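Local coordinates for transcriptional regulator, LacI family protein (PDB 3K9C), which probably acts as a LacI-family transcriptional regulator, binding DNA at cis-regulatory sequences, at residues L21-F25 against F192-C196. Sequence-based numbering, arbitrary orientation.
Sequences LQQPF and FNDRC
Arg195 reaches across to the backbone carbonyl of Gln22 and grips it with both terminal nitrogens. The contact bridges the two lobes of the periplasmic-binding-protein fold that LacI-family regulators share, at the cleft where relatives bind their effectors. Arg195 NH2 donates the shorter bond, 2.7 Å to Gln22 O, and comes in 27° off the carbonyl plane. Arg195 NH1 adds a weak bond of 3.0 Å to Gln22 O. The oxygen sits at the edge of the guanidinium, 20° out of its plane, facing both terminal nitrogens. Pro24 covers one face of the same group. Its CD lies over the centre, 3.3 Å from Arg195 CZ, and its CG is close to NH2. The Arg195 chain leaves its helix with CG anti to the backbone N (chi1 -179°), runs extended, and bends only at chi3, which delivers the guanidinium to the opposite lobe. A leucine in its place would probably leave Gln22 O without its two donors from this segment and take away the flat group that Pro24 CD packs on. Pro24 and Arg195 lie in the first turns of their helices: Gln23 is the N-cap of helix 24-39, and Asn193 is the N-cap of helix 194-206. Leu225 touches both Pro24 and Arg195. Glu169 forms a long, weak ion pair with Arg195 NE. In the second subunit, Asp28 accepts a hydrogen bond from Gln22 NE2, so the contact also borders the second subunit. The first turn of the helix that carries Arg195 is capped by Asn193, whose OD1 accepts from Cys196 N at 2.8 Å, nearly in line with its own C=O.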
loop_
_atom_site.group_PDB
_atom_site.type_symbol
_atom_site.label_atom_id
_atom_site.label_comp_id
_atom_site.label_asym_id
_atom_site.label_seq_id
_atom_site.Cartn_x
_atom_site.Cartn_y
_atom_site.Cartn_z
ATOM N N LEU B 21 -3.345 7.834 1.014
ATOM C CA LEU B 21 -3.663 6.616 0.281
ATOM C C LEU B 21 -2.362 5.866 -0.051
ATOM O O LEU B 21 -1.353 6.472 -0.412
ATOM C CB LEU B 21 -4.406 6.970 -1.010
ATOM C CG LEU B 21 -5.390 5.931 -1.555
ATOM C CD1 LEU B 21 -6.449 5.641 -0.507
ATOM C CD2 LEU B 21 -6.044 6.448 -2.836
ATOM N N GLN B 22 -2.385 4.548 0.085
ATOM C CA GLN B 22 -1.209 3.741 -0.221
ATOM C C GLN B 22 0.028 4.016 0.651
ATOM O O GLN B 22 1.154 3.804 0.209
ATOM C CB GLN B 22 -0.826 3.906 -1.695
ATOM C CG GLN B 22 -1.968 3.641 -2.655
ATOM C CD GLN B 22 -1.489 3.403 -4.069
ATOM O OE1 GLN B 22 -0.711 2.482 -4.317
ATOM N NE2 GLN B 22 -1.955 4.227 -5.007
ATOM N N GLN B 23 -0.172 4.509 1.868
ATOM C CA GLN B 23 0.954 4.736 2.768
ATOM C C GLN B 23 0.814 3.610 3.787
ATOM O O GLN B 23 -0.113 3.600 4.581
ATOM C CB GLN B 23 0.852 6.094 3.461
ATOM C CG GLN B 23 2.100 6.472 4.231
ATOM C CD GLN B 23 3.300 6.672 3.314
ATOM O OE1 GLN B 23 3.286 7.541 2.440
ATOM N NE2 GLN B 23 4.341 5.864 3.508
ATOM N N PRO B 24 1.735 2.640 3.765
ATOM C CA PRO B 24 1.705 1.494 4.683
ATOM C C PRO B 24 1.308 1.795 6.128
ATOM O O PRO B 24 0.337 1.231 6.637
ATOM C CB PRO B 24 3.118 0.928 4.566
ATOM C CG PRO B 24 3.448 1.211 3.120
ATOM C CD PRO B 24 2.979 2.641 2.977
ATOM N N PHE B 25 2.049 2.684 6.779
ATOM C CA PHE B 25 1.762 3.030 8.164
ATOM C C PHE B 25 0.385 3.672 8.374
ATOM O O PHE B 25 -0.220 3.477 9.418
ATOM C CB PHE B 25 2.855 3.939 8.728
ATOM C CG PHE B 25 2.719 4.199 10.203
ATOM C CD1 PHE B 25 2.652 3.137 11.107
ATOM C CD2 PHE B 25 2.640 5.496 10.689
ATOM C CE1 PHE B 25 2.509 3.369 12.474
ATOM C CE2 PHE B 25 2.497 5.740 12.045
ATOM C CZ PHE B 25 2.431 4.674 12.944
ATOM N N PHE B 192 14.635 5.692 7.242
ATOM C CA PHE B 192 13.596 6.532 7.842
ATOM C C PHE B 192 12.371 5.704 8.220
ATOM O O PHE B 192 11.860 5.825 9.330
ATOM C CB PHE B 192 13.176 7.652 6.885
ATOM C CG PHE B 192 12.065 8.505 7.419
ATOM C CD1 PHE B 192 12.255 9.276 8.560
ATOM C CD2 PHE B 192 10.821 8.511 6.804
ATOM C CE1 PHE B 192 11.219 10.042 9.079
ATOM C CE2 PHE B 192 9.776 9.278 7.318
ATOM C CZ PHE B 192 9.974 10.042 8.458
ATOM N N ASN B 193 11.894 4.886 7.284
ATOM C CA ASN B 193 10.753 4.007 7.534
ATOM C C ASN B 193 10.895 2.692 6.760
ATOM O O ASN B 193 11.819 2.536 5.961
ATOM C CB ASN B 193 9.411 4.713 7.205
ATOM C CG ASN B 193 9.181 4.952 5.703
ATOM O OD1 ASN B 193 9.926 4.489 4.845
ATOM N ND2 ASN B 193 8.116 5.673 5.396
ATOM N N ASP B 194 9.989 1.748 7.012
ATOM C CA ASP B 194 10.007 0.444 6.349
ATOM C C ASP B 194 9.995 0.490 4.817
ATOM O O ASP B 194 10.673 -0.309 4.160
ATOM C CB ASP B 194 8.821 -0.410 6.810
ATOM C CG ASP B 194 8.894 -0.782 8.285
ATOM O OD1 ASP B 194 9.971 -0.631 8.898
ATOM O OD2 ASP B 194 7.866 -1.245 8.818
ATOM N N ARG B 195 9.210 1.399 4.247
ATOM C CA ARG B 195 9.148 1.506 2.789
ATOM C C ARG B 195 10.495 1.957 2.241
ATOM O O ARG B 195 10.929 1.512 1.179
ATOM C CB ARG B 195 8.046 2.480 2.360
ATOM C CG ARG B 195 7.914 2.604 0.850
ATOM C CD ARG B 195 6.701 3.420 0.463
ATOM N NE ARG B 195 5.535 2.577 0.235
ATOM C CZ ARG B 195 4.320 3.042 -0.038
ATOM N NH1 ARG B 195 4.110 4.353 -0.110
ATOM N NH2 ARG B 195 3.316 2.198 -0.252
ATOM N N CYS B 196 11.162 2.838 2.979
ATOM C CA CYS B 196 12.481 3.323 2.584
ATOM C C CYS B 196 13.473 2.165 2.690
ATOM O O CYS B 196 14.332 1.977 1.824
ATOM C CB CYS B 196 12.912 4.459 3.513
ATOM S SG CYS B 196 14.525 5.144 3.164
#